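Local coordinates for Lmo2125 protein (Listeria monocytogenes serovar 1/2a, PDB 5TU0) that probably serves as the membrane-attached, maltose-binding component of a sugar transport system, here holding maltose between its two lobes, at residues D90-D96 against A313-R318; K95-Q99 against Y336-P341; I113-V117 against A331-Y336; T303-M307 against K324-T329. The protein carries 2 engineered substitutions. One frame throughout, in Å; residues are numbered along the deposited sequence.

Interaction 1: D90-D96 against A313-R318; sequences DDYDEKD and ANLKAR
R318 sets its CG opposite the backbone N (chi1 -165°) and bends once further out, which brings its guanidinium to D96. K316 instead kinks at three successive torsions, and this folded chain swings NZ back onto D91. NZ of K316 then forms a salt bridge with OD1 of D91 at 2.8 Å, meeting the carboxylate on its anti side. The backbone of D91 joins in as well. Its O accepts a nearly straight bond from N of L315 (2.8 Å, 173°), at the start of helix 315-323. N314 caps that helix through OD1, while its ND2 bonds to O of T296. NH2 of R318 reaches OD2 of D96 at 2.9 Å in its own guanidinium plane, but from above the carboxylate plane. The same NH2 also donates to O of A313 (2.8 Å). CD2 of L315 lies over the centre of the guanidinium, on one face. CD1 of L315 packs 3.4 Å from OD1 of D93. One water links OD2 of D93, OD2 of D96 and NH1 of R318. OD1 of D96 is taken by Y336. Such donors around buried D96 would probably favour its ionised form. Bonds to D96, A313, the water and, through NE, P312 should hold the R318 guanidinium in place.

Interaction 2: K95-Q99 against Y336-P341; sequences KDQKQ and YKNAQP
K95 runs its side chain past the ring of Y336 in the opposite direction. The CG of K95 is trans to N (chi1 -175°), and the chain stays extended until one bend at chi3. That bend brings NZ to the turn after helix 327-336. NZ of K95 donates to O of A339 at 2.7 Å, in the carbonyl plane, and more weakly to O of K337 at 3.5 Å. NZ of K95 also lies 2.9 Å from O of Y336, the first residue of the type I turn Y336-A339. Y336 comes from the other side. Its OH donates to OD1 of D96 at 2.7 Å, with carboxylate and ring nearly coplanar. Q99 folds back at chi2 (-78°), and its NE2 donates to that same OH of Y336 at 3.1 Å. NE2 also serves O of A271. P341 packs against three side chains of the helix. Its CD and CG rest on CG of K95, its CG meets CE of K98 at 4.0 Å, and its CB lies 3.6 Å from OE1 of Q99. The Y336 hydroxyl thus gives one bond and takes another, which should fix its rotation. The lysine ammonium serves backbone carbonyls of the turn and so joins helix 94-99 to the loop that follows helix 327-336.

Interaction 3: I113-V117 against A331-Y336; sequences IETLV and AVIEQY
The OH of Y336, gripped by D96 and Q99 of helix 94-99, lies 3.5 Å from CG2 of I113. The rest of the ring lies under the same isoleucine. CB of I113 sits 3.8 Å from the Y336 ring centroid, 20° off the normal, a CH-pi contact over one face. CD1 of I113 reaches back to CG and CD2 of Y336. This spread follows from chi1 of I113 (59°), which wedges CG1 between the backbone N and the carbonyl carbon. At the ring edge, in its plane, comes O of E114, 3.9 Å from CE1 of Y336. I113, T115 and V117 point toward helix 327-336, while E114 and L116 point away, the alternation of an extended chain. In this solute-binding protein E114 turns its side chain to the bound maltose, so helix 327-336 backs a stretch of strand 105-121 that lines the sugar site. The strand probably runs between the lobes, as in maltose-binding protein relatives. V332 puts CG1 4.0 Å from CA of E114, behind that pocket residue. Its CG2 meets CG1 of V117 at 3.8 Å, and CB of A331 touches the same methyl. CG2 of T115 packs on CB of Q335, while OG1 of T115 bonds to O of F270. L116 O, near CG of Q335 at 3.2 Å, has no polar partner in the model.

Interaction 4: T303-M307 against K324-T329; sequences TLYDM and KNDELT
This is a small contact, partly buried, in which one tyrosine spans two helices near the surface. Y305 projects from helix 298-308 to the start of helix 327-336. The backbones stay well apart, with CA of Y305 9.6 Å from CA of T329, so the side chain bridges the gap. Its CG lies anti to the backbone N (chi1 178°), which carries the ring toward T329. The OH of Y305 meets OG1 of T329 at 2.6 Å, a short hydrogen bond in which either hydroxyl could be the donor. OG1 of T329 lies in the plane of the ring, at its edge, and the two side chains arrive from opposite directions. The threonine methyl, CG2 of T329, also lies 3.7 Å from CE1 of Y305. T329 belongs to the first turn of helix 327-336, and D326 holds the N-cap position. OD2 of D326 accepts a weak capping bond from N of T329 at 3.3 Å. The same OD2 of D326 is 2.9 Å from OG1 of T329. The Y305 hydroxyl is therefore tied to the residues that start the helix, and OH of Y305 also touches CB of D326 at 3.6 Å. K324 slides past Y305 in the opposite direction. Its chain, bent at chi2 (-57°), puts CG of K324 3.7 Å from CE2 of Y305. Its ammonium and the carboxylate of D306 carry opposite charges but are not in contact. Helix 315-323 lies between these two segments in the chain, and its A321 touches both Y305 and T329. Strand 311-312 lies against them too, through P312 on Y305 and V311 on T329.

How the interactions relate
Interactions 1 and 2 both start from helix 94-99 and share K95 and D96, with centres 10 Å apart. Interaction 2 shares Y336 with interaction 3, again 10 Å away. Interactions 3 and 4 use the two ends of helix 327-336, with centres 13 Å apart. Along the chain, the segments of interaction 1 alternate with those of 3 and of 4. Both segments of interaction 4 fall between those of interaction 2, and likewise between those of interaction 3. R318 of interaction 1 packs on I113 and Y336. The consecutive helices 298-308, 315-323 and 327-336 are thus tied to one another, to helix 94-99 and to strand 105-121, whose E114 touches the bound sugar.

Interaction 1: D90-D96 against A313-R318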
loop_
_atom_site.group_PDB
_atom_site.type_symbol
_atom_site.label_atom_id
_atom_site.label_comp_id
_atom_site.label_asym_id
_atom_site.label_seq_id
_atom_site.Cartn_x
_atom_site.Cartn_y
_atom_site.Cartn_z
ATOM N N ASP A 90 17.996 13.108 -5.493
ATOM C CA ASP A 90 17.675 14.472 -5.035
ATOM C C ASP A 90 16.182 14.763 -5.074
ATOM O O ASP A 90 15.731 15.710 -4.468
ATOM C CB ASP A 90 18.420 15.538 -5.866
ATOM C CG ASP A 90 19.901 15.569 -5.587
ATOM O OD1 ASP A 90 20.327 15.010 -4.557
ATOM O OD2 ASP A 90 20.645 16.189 -6.385
ATOM N N ASP A 91 15.433 13.939 -5.797
ATOM C CA ASP A 91 13.991 14.100 -5.919
ATOM C C ASP A 91 13.208 13.037 -5.148
ATOM O O ASP A 91 12.017 12.854 -5.400
ATOM C CB ASP A 91 13.595 14.077 -7.400
ATOM C CG ASP A 91 14.259 15.181 -8.199
ATOM O OD1 ASP A 91 14.335 16.332 -7.718
ATOM O OD2 ASP A 91 14.687 14.892 -9.332
ATOM N N TYR A 92 13.861 12.345 -4.214
ATOM C CA TYR A 92 13.191 11.342 -3.389
ATOM C C TYR A 92 13.345 11.627 -1.889
ATOM O O TYR A 92 14.455 11.919 -1.420
ATOM C CB TYR A 92 13.800 9.952 -3.573
ATOM C CG TYR A 92 13.589 9.228 -4.888
ATOM C CD1 TYR A 92 12.333 9.133 -5.472
ATOM C CD2 TYR A 92 14.632 8.494 -5.456
ATOM C CE1 TYR A 92 12.146 8.424 -6.654
ATOM C CE2 TYR A 92 14.462 7.781 -6.634
ATOM C CZ TYR A 92 13.220 7.743 -7.229
ATOM O OH TYR A 92 13.059 7.008 -8.384
ATOM N N ASP A 93 12.251 11.515 -1.145
ATOM C CA ASP A 93 12.302 11.593 0.314
ATOM C C ASP A 93 13.069 10.369 0.813
ATOM O O ASP A 93 13.077 9.330 0.158
ATOM C CB ASP A 93 10.882 11.529 0.938
ATOM C CG ASP A 93 10.125 12.869 0.902
ATOM O OD1 ASP A 93 10.754 13.955 0.966
ATOM O OD2 ASP A 93 8.870 12.830 0.859
ATOM N N GLU A 94 13.677 10.481 1.989
ATOM C CA GLU A 94 14.373 9.352 2.618
ATOM C C GLU A 94 13.452 8.124 2.778
ATOM O O GLU A 94 13.897 6.985 2.677
ATOM C CB GLU A 94 14.943 9.766 3.979
ATOM C CG GLU A 94 16.077 10.779 3.861
ATOM C CD GLU A 94 16.708 11.148 5.199
ATOM O OE1 GLU A 94 15.969 11.453 6.168
ATOM O OE2 GLU A 94 17.960 11.167 5.272
ATOM N N LYS A 95 12.171 8.367 3.022
ATOM C CA LYS A 95 11.213 7.278 3.183
ATOM C C LYS A 95 11.116 6.431 1.923
ATOM O O LYS A 95 11.038 5.214 1.990
ATOM C CB LYS A 95 9.831 7.839 3.503
ATOM C CG LYS A 95 8.788 6.777 3.815
ATOM C CD LYS A 95 7.383 7.370 3.877
ATOM C CE LYS A 95 7.231 8.397 4.972
ATOM N NZ LYS A 95 5.833 8.913 5.030
ATOM N N ASP A 96 11.110 7.082 0.768
ATOM C CA ASP A 96 10.988 6.365 -0.495
ATOM C C ASP A 96 12.267 5.633 -0.872
ATOM O O ASP A 96 12.206 4.574 -1.484
ATOM C CB ASP A 96 10.462 7.312 -1.555
ATOM C CG ASP A 96 9.023 7.777 -1.219
ATOM O OD1 ASP A 96 8.233 6.908 -0.757
ATOM O OD2 ASP A 96 8.699 8.970 -1.384
ATOM N N ALA A 313 6.374 8.856 -7.431
ATOM C CA ALA A 313 7.316 8.832 -6.318
ATOM C C ALA A 313 8.222 10.060 -6.381
ATOM O O ALA A 313 8.531 10.657 -5.359
ATOM C CB ALA A 313 8.155 7.569 -6.363
ATOM N N ASN A 314 8.645 10.432 -7.590
ATOM C CA ASN A 314 9.524 11.602 -7.801
ATOM C C ASN A 314 8.799 12.828 -7.249
ATOM O O ASN A 314 7.666 13.095 -7.641
ATOM C CB ASN A 314 9.858 11.741 -9.311
ATOM C CG ASN A 314 10.752 12.921 -9.621
ATOM O OD1 ASN A 314 10.462 14.047 -9.222
ATOM N ND2 ASN A 314 11.832 12.682 -10.378
ATOM N N LEU A 315 9.439 13.541 -6.320
ATOM C CA LEU A 315 8.800 14.683 -5.650
ATOM C C LEU A 315 8.434 15.841 -6.582
ATOM O O LEU A 315 7.383 16.452 -6.405
ATOM C CB LEU A 315 9.666 15.189 -4.490
ATOM C CG LEU A 315 9.871 14.191 -3.350
ATOM C CD1 LEU A 315 10.875 14.711 -2.331
ATOM C CD2 LEU A 315 8.559 13.843 -2.671
ATOM N N LYS A 316 9.286 16.144 -7.568
ATOM C CA LYS A 316 8.980 17.226 -8.504
ATOM C C LYS A 316 7.699 16.852 -9.261
ATOM O O LYS A 316 6.815 17.687 -9.466
ATOM C CB LYS A 316 10.123 17.468 -9.511
ATOM C CG LYS A 316 11.559 17.592 -8.979
ATOM C CD LYS A 316 11.836 18.795 -8.091
ATOM C CE LYS A 316 11.597 18.550 -6.602
ATOM N NZ LYS A 316 12.586 17.605 -5.982
ATOM N N ALA A 317 7.620 15.589 -9.690
ATOM C CA ALA A 317 6.447 15.070 -10.404
ATOM C C ALA A 317 5.237 14.968 -9.482
ATOM O O ALA A 317 4.109 15.162 -9.917
ATOM C CB ALA A 317 6.742 13.711 -11.016
ATOM N N ARG A 318 5.471 14.650 -8.207
ATOM C CA ARG A 318 4.358 14.544 -7.255
ATOM C C ARG A 318 3.702 15.916 -7.007
ATOM O O ARG A 318 2.478 16.002 -6.870
ATOM C CB ARG A 318 4.818 13.918 -5.943
ATOM C CG ARG A 318 3.671 13.461 -5.061
ATOM C CD ARG A 318 4.179 12.920 -3.735
ATOM N NE ARG A 318 5.245 11.920 -3.880
ATOM C CZ ARG A 318 5.879 11.353 -2.855
ATOM N NH1 ARG A 318 5.551 11.663 -1.607
ATOM N NH2 ARG A 318 6.859 10.483 -3.084
HETATM O O HOH W 1 10.000 10.541 -2.888
HETATM O O HOH W 2 7.452 10.629 0.355
#

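Interaction 2: K95-Q99 against Y336-P341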
loop_
_atom_site.group_PDB
_atom_site.type_symbol
_atom_site.label_atom_id
_atom_site.label_comp_id
_atom_site.label_asym_id
_atom_site.label_seq_id
_atom_site.Cartn_x
_atom_site.Cartn_y
_atom_site.Cartn_z
ATOM N N LYS A 95 12.171 8.367 3.022
ATOM C CA LYS A 95 11.213 7.278 3.183
ATOM C C LYS A 95 11.116 6.431 1.923
ATOM O O LYS A 95 11.038 5.214 1.990
ATOM C CB LYS A 95 9.831 7.839 3.503
ATOM C CG LYS A 95 8.788 6.777 3.815
ATOM C CD LYS A 95 7.383 7.370 3.877
ATOM C CE LYS A 95 7.231 8.397 4.972
ATOM N NZ LYS A 95 5.833 8.913 5.030
ATOM N N ASP A 96 11.110 7.082 0.768
ATOM C CA ASP A 96 10.988 6.365 -0.495
ATOM C C ASP A 96 12.267 5.633 -0.872
ATOM O O ASP A 96 12.206 4.574 -1.484
ATOM C CB ASP A 96 10.462 7.312 -1.555
ATOM C CG ASP A 96 9.023 7.777 -1.219
ATOM O OD1 ASP A 96 8.233 6.908 -0.757
ATOM O OD2 ASP A 96 8.699 8.970 -1.384
ATOM N N GLN A 97 13.405 6.180 -0.465
ATOM C CA GLN A 97 14.685 5.501 -0.627
ATOM C C GLN A 97 14.673 4.247 0.254
ATOM O O GLN A 97 15.110 3.191 -0.163
ATOM C CB GLN A 97 15.829 6.423 -0.218
ATOM C CG GLN A 97 15.934 7.662 -1.087
ATOM C CD GLN A 97 16.994 8.625 -0.606
ATOM O OE1 GLN A 97 18.138 8.238 -0.344
ATOM N NE2 GLN A 97 16.627 9.902 -0.519
ATOM N N LYS A 98 14.141 4.370 1.475
ATOM C CA LYS A 98 14.019 3.227 2.391
ATOM C C LYS A 98 13.138 2.074 1.822
ATOM O O LYS A 98 13.363 0.903 2.128
ATOM C CB LYS A 98 13.474 3.723 3.744
ATOM C CG LYS A 98 13.163 2.661 4.789
ATOM C CD LYS A 98 12.603 3.323 6.051
ATOM C CE LYS A 98 12.040 2.306 7.036
ATOM N NZ LYS A 98 13.060 1.311 7.457
ATOM N N GLN A 99 12.145 2.423 1.002
ATOM C CA GLN A 99 11.220 1.445 0.382
ATOM C C GLN A 99 11.912 0.407 -0.496
ATOM O O GLN A 99 11.436 -0.708 -0.639
ATOM C CB GLN A 99 10.226 2.166 -0.536
ATOM C CG GLN A 99 9.217 3.064 0.145
ATOM C CD GLN A 99 8.081 2.292 0.784
ATOM O OE1 GLN A 99 8.205 1.106 1.067
ATOM N NE2 GLN A 99 6.976 2.965 1.011
ATOM N N TYR A 336 -0.007 9.990 2.572
ATOM C CA TYR A 336 1.309 9.342 2.483
ATOM C C TYR A 336 2.320 9.974 3.451
ATOM O O TYR A 336 3.232 9.297 3.929
ATOM C CB TYR A 336 1.815 9.373 1.033
ATOM C CG TYR A 336 2.912 8.395 0.747
ATOM C CD1 TYR A 336 2.621 7.050 0.500
ATOM C CD2 TYR A 336 4.231 8.802 0.695
ATOM C CE1 TYR A 336 3.628 6.146 0.209
ATOM C CE2 TYR A 336 5.239 7.908 0.407
ATOM C CZ TYR A 336 4.931 6.586 0.177
ATOM O OH TYR A 336 5.956 5.719 -0.097
ATOM N N LYS A 337 2.127 11.256 3.778
ATOM C CA LYS A 337 2.999 11.964 4.729
ATOM C C LYS A 337 3.024 11.253 6.078
ATOM O O LYS A 337 4.029 11.292 6.777
ATOM C CB LYS A 337 2.536 13.406 4.968
ATOM C CG LYS A 337 2.541 14.316 3.754
ATOM C CD LYS A 337 1.914 15.651 4.120
ATOM C CE LYS A 337 1.691 16.526 2.909
ATOM N NZ LYS A 337 2.963 16.841 2.211
ATOM N N ASN A 338 1.922 10.595 6.418
ATOM C CA ASN A 338 1.802 9.888 7.696
ATOM C C ASN A 338 1.922 8.368 7.572
ATOM O O ASN A 338 1.754 7.668 8.558
ATOM C CB ASN A 338 0.451 10.246 8.339
ATOM C CG ASN A 338 0.262 11.744 8.502
ATOM O OD1 ASN A 338 -0.696 12.318 7.991
ATOM N ND2 ASN A 338 1.183 12.377 9.170
ATOM N N ALA A 339 2.208 7.860 6.369
ATOM C CA ALA A 339 2.341 6.418 6.162
ATOM C C ALA A 339 3.780 5.954 6.360
ATOM O O ALA A 339 4.717 6.679 6.003
ATOM C CB ALA A 339 1.878 6.045 4.762
ATOM N N GLN A 340 3.949 4.753 6.926
ATOM C CA GLN A 340 5.282 4.178 7.103
ATOM C C GLN A 340 5.457 2.938 6.255
ATOM O O GLN A 340 4.507 2.196 6.043
ATOM C CB GLN A 340 5.597 3.823 8.553
ATOM C CG GLN A 340 4.593 2.939 9.258
ATOM C CD GLN A 340 3.516 3.740 9.936
ATOM O OE1 GLN A 340 2.823 4.515 9.304
ATOM N NE2 GLN A 340 3.382 3.560 11.244
ATOM N N PRO A 341 6.684 2.701 5.760
ATOM C CA PRO A 341 6.887 1.495 4.971
ATOM C C PRO A 341 6.599 0.222 5.764
ATOM O O PRO A 341 6.908 0.154 6.958
ATOM C CB PRO A 341 8.394 1.537 4.627
ATOM C CG PRO A 341 8.794 2.941 4.777
ATOM C CD PRO A 341 7.894 3.554 5.794
#

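Interaction 3: I113-V117 against A331-Y336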
loop_
_atom_site.group_PDB
_atom_site.type_symbol
_atom_site.label_atom_id
_atom_site.label_comp_id
_atom_site.label_asym_id
_atom_site.label_seq_id
_atom_site.Cartn_x
_atom_site.Cartn_y
_atom_site.Cartn_z
ATOM N N ILE A 113 3.562 5.761 -5.557
ATOM C CA ILE A 113 3.235 5.669 -4.137
ATOM C C ILE A 113 1.742 5.499 -4.005
ATOM O O ILE A 113 0.991 5.943 -4.847
ATOM C CB ILE A 113 3.676 6.900 -3.301
ATOM C CG1 ILE A 113 3.036 8.208 -3.821
ATOM C CG2 ILE A 113 5.197 6.992 -3.290
ATOM C CD1 ILE A 113 2.973 9.327 -2.794
ATOM N N GLU A 114 1.330 4.820 -2.950
ATOM C CA GLU A 114 -0.078 4.683 -2.649
ATOM C C GLU A 114 -0.278 4.326 -1.194
ATOM O O GLU A 114 0.616 3.799 -0.554
ATOM C CB GLU A 114 -0.773 3.667 -3.559
ATOM C CG GLU A 114 -0.224 2.262 -3.535
ATOM C CD GLU A 114 -1.146 1.267 -4.233
ATOM O OE1 GLU A 114 -2.083 1.694 -4.973
ATOM O OE2 GLU A 114 -0.946 0.050 -4.022
ATOM N N THR A 115 -1.445 4.668 -0.673
ATOM C CA THR A 115 -1.778 4.328 0.682
ATOM C C THR A 115 -3.286 4.444 0.793
ATOM O O THR A 115 -3.960 4.893 -0.149
ATOM C CB THR A 115 -1.075 5.241 1.719
ATOM O OG1 THR A 115 -1.305 4.737 3.041
ATOM C CG2 THR A 115 -1.576 6.674 1.652
ATOM N N LEU A 116 -3.801 4.023 1.930
ATOM C CA LEU A 116 -5.219 4.089 2.206
ATOM C C LEU A 116 -5.699 5.528 2.359
ATOM O O LEU A 116 -4.975 6.398 2.833
ATOM C CB LEU A 116 -5.561 3.289 3.461
ATOM C CG LEU A 116 -5.378 1.779 3.407
ATOM C CD1 LEU A 116 -5.833 1.174 4.729
ATOM C CD2 LEU A 116 -6.153 1.158 2.260
ATOM N N VAL A 117 -6.952 5.746 1.977
ATOM C CA VAL A 117 -7.573 7.054 2.010
ATOM C C VAL A 117 -9.018 6.894 2.478
ATOM O O VAL A 117 -9.489 5.770 2.691
ATOM C CB VAL A 117 -7.538 7.734 0.606
ATOM C CG1 VAL A 117 -6.098 7.959 0.143
ATOM C CG2 VAL A 117 -8.283 6.913 -0.442
ATOM N N ALA A 331 -5.602 13.260 -1.732
ATOM C CA ALA A 331 -5.749 12.417 -0.531
ATOM C C ALA A 331 -4.560 11.483 -0.341
ATOM O O ALA A 331 -4.027 11.368 0.755
ATOM C CB ALA A 331 -7.030 11.612 -0.596
ATOM N N VAL A 332 -4.156 10.809 -1.410
ATOM C CA VAL A 332 -2.992 9.920 -1.363
ATOM C C VAL A 332 -1.728 10.674 -0.988
ATOM O O VAL A 332 -0.992 10.237 -0.117
ATOM C CB VAL A 332 -2.766 9.184 -2.708
ATOM C CG1 VAL A 332 -1.395 8.479 -2.740
ATOM C CG2 VAL A 332 -3.885 8.192 -2.936
ATOM N N ILE A 333 -1.485 11.817 -1.621
ATOM C CA ILE A 333 -0.281 12.607 -1.317
ATOM C C ILE A 333 -0.251 13.057 0.149
ATOM O O ILE A 333 0.790 12.967 0.822
ATOM C CB ILE A 333 -0.166 13.827 -2.262
ATOM C CG1 ILE A 333 0.119 13.348 -3.699
ATOM C CG2 ILE A 333 0.930 14.772 -1.790
ATOM C CD1 ILE A 333 0.021 14.436 -4.759
ATOM N N GLU A 334 -1.400 13.543 0.626
ATOM C CA GLU A 334 -1.520 14.037 1.992
ATOM C C GLU A 334 -1.386 12.914 2.998
ATOM O O GLU A 334 -0.635 13.032 3.962
ATOM C CB GLU A 334 -2.870 14.744 2.182
ATOM C CG GLU A 334 -3.080 15.397 3.539
ATOM C CD GLU A 334 -2.063 16.485 3.846
ATOM O OE1 GLU A 334 -1.613 17.188 2.908
ATOM O OE2 GLU A 334 -1.733 16.643 5.045
ATOM N N GLN A 335 -2.092 11.818 2.765
ATOM C CA GLN A 335 -2.050 10.695 3.701
ATOM C C GLN A 335 -0.671 10.020 3.720
ATOM O O GLN A 335 -0.198 9.574 4.764
ATOM C CB GLN A 335 -3.137 9.672 3.384
ATOM C CG GLN A 335 -3.294 8.625 4.464
ATOM C CD GLN A 335 -3.727 9.232 5.785
ATOM O OE1 GLN A 335 -4.608 10.087 5.832
ATOM N NE2 GLN A 335 -3.109 8.790 6.863
ATOM N N TYR A 336 -0.007 9.990 2.572
ATOM C CA TYR A 336 1.309 9.342 2.483
ATOM C C TYR A 336 2.320 9.974 3.451
ATOM O O TYR A 336 3.232 9.297 3.929
ATOM C CB TYR A 336 1.815 9.373 1.033
ATOM C CG TYR A 336 2.912 8.395 0.747
ATOM C CD1 TYR A 336 2.621 7.050 0.500
ATOM C CD2 TYR A 336 4.231 8.802 0.695
ATOM C CE1 TYR A 336 3.628 6.146 0.209
ATOM C CE2 TYR A 336 5.239 7.908 0.407
ATOM C CZ TYR A 336 4.931 6.586 0.177
ATOM O OH TYR A 336 5.956 5.719 -0.097
#

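Interaction 4: T303-M307 against K324-T329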
loop_
_atom_site.group_PDB
_atom_site.type_symbol
_atom_site.label_atom_id
_atom_site.label_comp_id
_atom_site.label_asym_id
_atom_site.label_seq_id
_atom_site.Cartn_x
_atom_site.Cartn_y
_atom_site.Cartn_z
ATOM N N THR A 303 4.478 12.099 -17.077
ATOM C CA THR A 303 3.744 11.358 -18.119
ATOM C C THR A 303 3.035 10.133 -17.496
ATOM O O THR A 303 1.897 9.818 -17.854
ATOM C CB THR A 303 4.663 10.906 -19.262
ATOM O OG1 THR A 303 5.265 12.063 -19.859
ATOM C CG2 THR A 303 3.888 10.133 -20.316
ATOM N N LEU A 304 3.701 9.461 -16.562
ATOM C CA LEU A 304 3.073 8.311 -15.883
ATOM C C LEU A 304 1.750 8.735 -15.257
ATOM O O LEU A 304 0.725 8.077 -15.452
ATOM C CB LEU A 304 3.985 7.725 -14.798
ATOM C CG LEU A 304 3.386 6.573 -13.971
ATOM C CD1 LEU A 304 3.146 5.342 -14.827
ATOM C CD2 LEU A 304 4.295 6.253 -12.795
ATOM N N TYR A 305 1.770 9.835 -14.511
ATOM C CA TYR A 305 0.554 10.329 -13.867
ATOM C C TYR A 305 -0.501 10.726 -14.894
ATOM O O TYR A 305 -1.693 10.462 -14.721
ATOM C CB TYR A 305 0.845 11.520 -12.949
ATOM C CG TYR A 305 -0.416 12.056 -12.309
ATOM C CD1 TYR A 305 -1.010 11.384 -11.243
ATOM C CD2 TYR A 305 -1.036 13.209 -12.787
ATOM C CE1 TYR A 305 -2.179 11.844 -10.666
ATOM C CE2 TYR A 305 -2.209 13.677 -12.209
ATOM C CZ TYR A 305 -2.766 12.983 -11.139
ATOM O OH TYR A 305 -3.918 13.427 -10.548
ATOM N N ASP A 306 -0.050 11.380 -15.958
ATOM C CA ASP A 306 -0.957 11.791 -17.008
ATOM C C ASP A 306 -1.690 10.602 -17.639
ATOM O O ASP A 306 -2.876 10.695 -17.917
ATOM C CB ASP A 306 -0.196 12.562 -18.104
ATOM C CG ASP A 306 0.233 13.968 -17.675
ATOM O OD1 ASP A 306 -0.296 14.515 -16.690
ATOM O OD2 ASP A 306 1.092 14.559 -18.364
ATOM N N MET A 307 -0.975 9.501 -17.823
ATOM C CA MET A 307 -1.504 8.306 -18.465
ATOM C C MET A 307 -2.326 7.367 -17.587
ATOM O O MET A 307 -3.311 6.780 -18.039
ATOM C CB MET A 307 -0.321 7.507 -19.014
ATOM C CG MET A 307 0.391 8.215 -20.146
ATOM S SD MET A 307 -0.678 8.327 -21.582
ATOM C CE MET A 307 -0.733 6.615 -22.098
ATOM N N LYS A 324 -2.900 19.386 -10.091
ATOM C CA LYS A 324 -4.040 19.022 -10.972
ATOM C C LYS A 324 -5.341 19.046 -10.185
ATOM O O LYS A 324 -6.419 19.000 -10.764
ATOM C CB LYS A 324 -3.887 17.629 -11.596
ATOM C CG LYS A 324 -2.620 17.390 -12.409
ATOM C CD LYS A 324 -2.432 18.356 -13.555
ATOM C CE LYS A 324 -1.175 17.992 -14.321
ATOM N NZ LYS A 324 -0.918 18.940 -15.436
ATOM N N ASN A 325 -5.213 19.057 -8.861
ATOM C CA ASN A 325 -6.341 19.158 -7.948
ATOM C C ASN A 325 -7.372 18.020 -8.090
ATOM O O ASN A 325 -8.576 18.257 -8.039
ATOM C CB ASN A 325 -6.997 20.546 -8.078
ATOM C CG ASN A 325 -7.879 20.887 -6.892
ATOM O OD1 ASN A 325 -7.718 20.335 -5.807
ATOM N ND2 ASN A 325 -8.808 21.804 -7.090
ATOM N N ASP A 326 -6.883 16.793 -8.277
ATOM C CA ASP A 326 -7.727 15.600 -8.336
ATOM C C ASP A 326 -7.842 15.096 -6.893
ATOM O O ASP A 326 -6.826 14.950 -6.199
ATOM C CB ASP A 326 -7.092 14.511 -9.194
ATOM C CG ASP A 326 -7.868 13.214 -9.141
ATOM O OD1 ASP A 326 -9.090 13.246 -9.382
ATOM O OD2 ASP A 326 -7.270 12.163 -8.832
ATOM N N GLU A 327 -9.057 14.796 -6.452
ATOM C CA GLU A 327 -9.239 14.416 -5.056
ATOM C C GLU A 327 -8.482 13.170 -4.612
ATOM O O GLU A 327 -7.890 13.181 -3.545
ATOM C CB GLU A 327 -10.713 14.306 -4.703
ATOM C CG GLU A 327 -11.428 15.628 -4.908
ATOM C CD GLU A 327 -12.811 15.658 -4.315
ATOM O OE1 GLU A 327 -13.202 14.681 -3.655
ATOM O OE2 GLU A 327 -13.500 16.679 -4.502
ATOM N N LEU A 328 -8.497 12.110 -5.416
ATOM C CA LEU A 328 -7.808 10.873 -5.027
ATOM C C LEU A 328 -6.310 11.125 -4.893
ATOM O O LEU A 328 -5.677 10.710 -3.916
ATOM C CB LEU A 328 -8.076 9.738 -6.020
ATOM C CG LEU A 328 -7.343 8.420 -5.708
ATOM C CD1 LEU A 328 -7.726 7.890 -4.323
ATOM C CD2 LEU A 328 -7.606 7.389 -6.800
ATOM N N THR A 329 -5.763 11.830 -5.872
ATOM C CA THR A 329 -4.353 12.181 -5.881
ATOM C C THR A 329 -3.977 13.020 -4.666
ATOM O O THR A 329 -2.974 12.730 -4.016
ATOM C CB THR A 329 -3.987 12.957 -7.149
ATOM O OG1 THR A 329 -4.391 12.194 -8.296
ATOM C CG2 THR A 329 -2.483 13.226 -7.196
#